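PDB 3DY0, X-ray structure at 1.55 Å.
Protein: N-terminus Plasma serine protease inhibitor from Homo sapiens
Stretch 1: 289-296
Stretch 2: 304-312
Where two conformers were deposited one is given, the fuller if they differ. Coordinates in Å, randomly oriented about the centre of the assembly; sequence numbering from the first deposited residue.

Stretch 1 289-296: NVFTSHAD
Stretch 2, residues 304-312: SNIQVSEMV

A single direct hydrogen bond, Val-308 N to Val-290 O (3.0 Å, N-H...O angle 168°), joins the two stretches; three waters supply much of the remaining polar linkage. Stretch 1 opens as a 3-10 segment, 289-291 (phi/psi -54/-38, -60/-19, -99/8), closed by Thr-292 N donating to Asn-289 O (2.9 Å). Thr-292 (chi1 72°, p) returns OG1 to the same Asn-289 O (2.8 Å). A type I turn follows from Thr-292 to Ala-295, with Ala-295 N to Thr-292 O at 3.1 Å. Stretch 2 leaves a loop, Asn-305 at 57/38, and enters strand 307-312 at Gln-307 (-155/169); Phe-291 to Ala-295 runs roughly opposite to Asn-305 to Val-308. CA atoms lie 4.8 Å apart for Phe-291 and Val-308, 5.7 Å for Ala-295 and Gln-307, and 6.2 Å for Ser-293 and Asn-305. Beside the hydrogen bond, Phe-291 CA approaches Val-308 O at 3.3 Å in a CA-H...O contact. Val-308 (chi1 175°, t) points toward stretch 1 and fills apolar space from both branches: CG2 meets Val-290 CG2 (chi1 p) at 3.7 Å, and CG1 meets Phe-291 CE1 at 3.6 Å. The CA-to-CB bond of Phe-291 points away, but chi1 -56° (m) and chi2 -65° bring its ring back, with CE1 4.5 Å from Met-311 CB. Gln-307 (p, t, chi3 -72°) packs OE1 against the Thr-292 peptide without a hydrogen bond: Thr-292 O and Gln-307 OE1 (3.2 Å) are both acceptors, and Ser-293 N, 3.3 Å from Gln-307 OE1, has a poor angle. The CA-to-CB bond of Ala-295 points toward stretch 2, with CB 4.0 Å from Gln-307 CB. Water 1 lies 2.8 Å from Phe-291 O and 3.0 Å from Ser-309 O; water 2 donates to Ser-293 O (2.7 Å) and Asn-305 OD1 (2.6 Å), and water 3 to Ala-295 O (3.2 Å) and Ile-306 O (2.6 Å), between oxygens that cannot bond one another.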

ATOM      1  N   ASN A 289       3.633  18.813  -9.829  1.00 10.86           N
ATOM      2  CA  ASN A 289       2.852  19.548 -10.823  1.00 10.48           C
ATOM      3  C   ASN A 289       1.405  19.111 -11.002  1.00 11.21           C
ATOM      4  O   ASN A 289       0.513  19.941 -11.183  1.00 11.36           O
ATOM      5  CB  ASN A 289       3.571  19.508 -12.173  1.00 11.20           C
ATOM      6  CG  ASN A 289       4.788  20.408 -12.211  1.00 14.48           C
ATOM      7  OD1 ASN A 289       5.514  20.539 -11.221  1.00 13.22           O
ATOM      8  ND2 ASN A 289       5.024  21.030 -13.362  1.00 17.22           N
ATOM      9  N   VAL A 290       1.163  17.809 -10.938  1.00 10.61           N
ATOM     10  CA  VAL A 290      -0.179  17.285 -11.129  1.00 10.62           C
ATOM     11  C   VAL A 290      -1.204  17.812 -10.115  1.00 11.25           C
ATOM     12  O   VAL A 290      -2.413  17.765 -10.361  1.00 12.35           O
ATOM     13  CB  VAL A 290      -0.148  15.734 -11.106  1.00 11.96           C
ATOM     14  CG1 VAL A 290       0.101  15.236  -9.689  1.00 10.41           C
ATOM     15  CG2 VAL A 290      -1.433  15.169 -11.685  1.00 11.84           C
ATOM     16  N   PHE A 291      -0.721  18.342  -8.994  1.00 11.36           N
ATOM     17  CA  PHE A 291      -1.597  18.871  -7.948  1.00 12.47           C
ATOM     18  C   PHE A 291      -1.736  20.385  -8.021  1.00 13.43           C
ATOM     19  O   PHE A 291      -2.318  20.998  -7.123  1.00 15.07           O
ATOM     20  CB  PHE A 291      -1.043  18.508  -6.564  1.00 12.17           C
ATOM     21  CG  PHE A 291      -0.822  17.037  -6.362  1.00 12.30           C
ATOM     22  CD1 PHE A 291      -1.895  16.153  -6.366  1.00 14.27           C
ATOM     23  CD2 PHE A 291       0.464  16.535  -6.166  1.00 12.85           C
ATOM     24  CE1 PHE A 291      -1.694  14.786  -6.178  1.00 13.57           C
ATOM     25  CE2 PHE A 291       0.675  15.163  -5.979  1.00 12.32           C
ATOM     26  CZ  PHE A 291      -0.406  14.294  -5.986  1.00 13.75           C
ATOM     27  N   THR A 292      -1.211  20.984  -9.084  1.00 14.33           N
ATOM     28  CA  THR A 292      -1.255  22.436  -9.230  1.00 13.89           C
ATOM     29  C   THR A 292      -2.071  22.905 -10.428  1.00 16.01           C
ATOM     30  O   THR A 292      -2.534  22.099 -11.234  1.00 16.07           O
ATOM     31  CB  THR A 292       0.163  23.010  -9.375  1.00 12.86           C
ATOM     32  OG1 THR A 292       0.684  22.676 -10.665  1.00 13.47           O
ATOM     33  CG2 THR A 292       1.081  22.443  -8.299  1.00 11.61           C
ATOM     34  N   SER A 293      -2.242  24.219 -10.546  1.00 15.79           N
ATOM     35  CA  SER A 293      -3.002  24.764 -11.664  1.00 18.26           C
ATOM     36  C   SER A 293      -2.180  24.647 -12.944  1.00 17.87           C
ATOM     37  O   SER A 293      -2.674  24.927 -14.038  1.00 21.13           O
ATOM     38  CB  SER A 293      -3.373  26.230 -11.412  1.00 19.28           C
ATOM     39  OG  SER A 293      -2.267  27.089 -11.619  1.00 24.44           O
ATOM     40  N   HIS A 294      -0.922  24.234 -12.804  1.00 17.61           N
ATOM     41  CA  HIS A 294      -0.042  24.059 -13.955  1.00 17.02           C
ATOM     42  C   HIS A 294       0.054  22.594 -14.349  1.00 16.30           C
ATOM     43  O   HIS A 294       0.934  22.192 -15.109  1.00 17.11           O
ATOM     44  CB  HIS A 294       1.352  24.612 -13.661  1.00 20.33           C
ATOM     45  CG  HIS A 294       1.477  26.082 -13.909  1.00 24.48           C
ATOM     46  ND1 HIS A 294       0.654  27.009 -13.307  1.00 26.80           N
ATOM     47  CD2 HIS A 294       2.312  26.783 -14.710  1.00 26.54           C
ATOM     48  CE1 HIS A 294       0.976  28.219 -13.729  1.00 28.11           C
ATOM     49  NE2 HIS A 294       1.980  28.110 -14.581  1.00 28.23           N
ATOM     50  N   ALA A 295      -0.859  21.794 -13.819  1.00 16.35           N
ATOM     51  CA  ALA A 295      -0.885  20.375 -14.135  1.00 15.84           C
ATOM     52  C   ALA A 295      -1.182  20.204 -15.617  1.00 15.39           C
ATOM     53  O   ALA A 295      -2.016  20.921 -16.174  1.00 15.10           O
ATOM     54  CB  ALA A 295      -1.964  19.683 -13.318  1.00 16.94           C
ATOM     55  N   ASP A 296      -0.485  19.273 -16.256  1.00 14.56           N
ATOM     56  CA  ASP A 296      -0.734  18.980 -17.659  1.00 13.99           C
ATOM     57  C   ASP A 296      -1.454  17.636 -17.658  1.00 12.81           C
ATOM     58  O   ASP A 296      -0.821  16.581 -17.572  1.00 13.53           O
ATOM     59  CB  ASP A 296       0.569  18.870 -18.452  1.00 14.13           C
ATOM     60  CG  ASP A 296       0.336  18.538 -19.922  1.00 16.92           C
ATOM     61  OD1 ASP A 296      -0.825  18.266 -20.301  1.00 16.42           O
ATOM     62  OD2 ASP A 296       1.315  18.538 -20.697  1.00 20.41           O
ATOM     63  N   SER A 304     -10.367  22.909 -19.537  1.00 30.40           N
ATOM     64  CA  SER A 304      -9.385  23.771 -18.892  1.00 30.68           C
ATOM     65  C   SER A 304      -9.355  23.651 -17.370  1.00 30.61           C
ATOM     66  O   SER A 304     -10.350  23.291 -16.738  1.00 30.54           O
ATOM     67  CB  SER A 304      -9.642  25.237 -19.264  1.00 31.02           C
ATOM     68  OG  SER A 304      -9.341  25.495 -20.623  1.00 32.46           O
ATOM     69  N   ASN A 305      -8.194  23.960 -16.804  1.00 30.75           N
ATOM     70  CA  ASN A 305      -7.972  23.944 -15.361  1.00 31.11           C
ATOM     71  C   ASN A 305      -8.256  22.621 -14.651  1.00 30.34           C
ATOM     72  O   ASN A 305      -8.782  22.616 -13.537  1.00 32.20           O
ATOM     73  CB  ASN A 305      -8.792  25.060 -14.705  1.00 32.33           C
ATOM     74  CG  ASN A 305      -8.328  25.377 -13.295  1.00 33.66           C
ATOM     75  OD1 ASN A 305      -7.166  25.722 -13.074  1.00 34.99           O
ATOM     76  ND2 ASN A 305      -9.237  25.270 -12.332  1.00 34.41           N
ATOM     77  N   ILE A 306      -7.914  21.504 -15.283  1.00 28.34           N
ATOM     78  CA  ILE A 306      -8.128  20.209 -14.644  1.00 25.50           C
ATOM     79  C   ILE A 306      -6.855  19.844 -13.887  1.00 23.72           C
ATOM     80  O   ILE A 306      -5.751  19.925 -14.428  1.00 23.34           O
ATOM     81  CB  ILE A 306      -8.453  19.095 -15.669  1.00 26.14           C
ATOM     82  CG1 ILE A 306      -8.718  17.777 -14.928  1.00 26.36           C
ATOM     83  CG2 ILE A 306      -7.307  18.936 -16.661  1.00 27.40           C
ATOM     84  CD1 ILE A 306      -9.130  16.626 -15.827  1.00 27.03           C
ATOM     85  N   GLN A 307      -7.016  19.451 -12.630  1.00 20.95           N
ATOM     86  CA  GLN A 307      -5.880  19.083 -11.796  1.00 19.97           C
ATOM     87  C   GLN A 307      -6.351  18.128 -10.716  1.00 16.43           C
ATOM     88  O   GLN A 307      -7.548  17.942 -10.524  1.00 16.71           O
ATOM     89  CB  GLN A 307      -5.280  20.333 -11.149  1.00 22.24           C
ATOM     90  CG  GLN A 307      -6.293  21.147 -10.355  1.00 27.29           C
ATOM     91  CD  GLN A 307      -5.804  22.548 -10.032  1.00 29.65           C
ATOM     92  OE1 GLN A 307      -4.924  22.739  -9.192  1.00 30.59           O
ATOM     93  NE2 GLN A 307      -6.373  23.539 -10.710  1.00 31.89           N
ATOM     94  N   VAL A 308      -5.405  17.517 -10.016  1.00 14.81           N
ATOM     95  CA  VAL A 308      -5.746  16.601  -8.944  1.00 14.42           C
ATOM     96  C   VAL A 308      -5.754  17.398  -7.647  1.00 13.17           C
ATOM     97  O   VAL A 308      -4.729  17.944  -7.243  1.00 15.34           O
ATOM     98  CB  VAL A 308      -4.717  15.457  -8.845  1.00 13.60           C
ATOM     99  CG1 VAL A 308      -5.014  14.584  -7.632  1.00 13.35           C
ATOM    100  CG2 VAL A 308      -4.756  14.621 -10.122  1.00 14.83           C
ATOM    101  N   SER A 309      -6.921  17.484  -7.017  1.00 14.18           N
ATOM    102  CA  SER A 309      -7.057  18.217  -5.762  1.00 14.32           C
ATOM    103  C   SER A 309      -6.426  17.430  -4.627  1.00 14.95           C
ATOM    104  O   SER A 309      -5.774  17.996  -3.750  1.00 16.36           O
ATOM    105  CB  SER A 309      -8.534  18.487  -5.457  1.00 15.95           C
ATOM    106  OG  SER A 309      -9.305  17.301  -5.508  1.00 15.76           O
ATOM    107  N   GLU A 310      -6.624  16.118  -4.641  1.00 14.65           N
ATOM    108  CA  GLU A 310      -6.038  15.284  -3.607  1.00 16.14           C
ATOM    109  C   GLU A 310      -6.006  13.815  -4.004  1.00 13.92           C
ATOM    110  O   GLU A 310      -6.697  13.389  -4.930  1.00 12.93           O
ATOM    111  CB  GLU A 310      -6.795  15.469  -2.285  1.00 20.84           C
ATOM    112  CG  GLU A 310      -8.246  15.013  -2.281  1.00 25.01           C
ATOM    113  CD  GLU A 310      -9.006  15.523  -1.062  1.00 28.19           C
ATOM    114  OE1 GLU A 310      -9.392  16.712  -1.050  1.00 31.55           O
ATOM    115  OE2 GLU A 310      -9.207  14.741  -0.109  1.00 27.54           O
ATOM    116  N   MET A 311      -5.159  13.059  -3.318  1.00 11.65           N
ATOM    117  CA  MET A 311      -5.043  11.628  -3.554  1.00  9.89           C
ATOM    118  C   MET A 311      -5.069  11.019  -2.166  1.00  8.76           C
ATOM    119  O   MET A 311      -4.055  10.995  -1.467  1.00  9.71           O
ATOM    120  CB  MET A 311      -3.724  11.286  -4.246  1.00 11.69           C
ATOM    121  CG  MET A 311      -3.640   9.821  -4.654  1.00 12.40           C
ATOM    122  SD  MET A 311      -2.072   9.352  -5.400  1.00 16.73           S
ATOM    123  CE  MET A 311      -2.241  10.096  -7.011  1.00 17.51           C
ATOM    124  N   VAL A 312      -6.238  10.532  -1.768  0.50  9.80           N
ATOM    125  CA  VAL A 312      -6.407   9.939  -0.449  0.50  9.09           C
ATOM    126  C   VAL A 312      -6.122   8.441  -0.448  0.50  9.67           C
ATOM    127  O   VAL A 312      -6.493   7.726  -1.378  0.50  9.95           O
ATOM    128  CB  VAL A 312      -7.838  10.185   0.084  0.50 10.17           C
ATOM    129  CG1 VAL A 312      -8.095  11.683   0.196  0.50 10.51           C
ATOM    130  CG2 VAL A 312      -8.860   9.545  -0.836  0.50 11.57           C
TER
HETATM  131  O   HOH W   1      -3.871  20.027  -4.970  1.00 21.22           O
HETATM  132  O   HOH W   2      -5.124  25.835 -14.751  1.00 25.51           O
HETATM  133  O   HOH W   3      -5.111  21.623 -16.235  1.00 25.97           O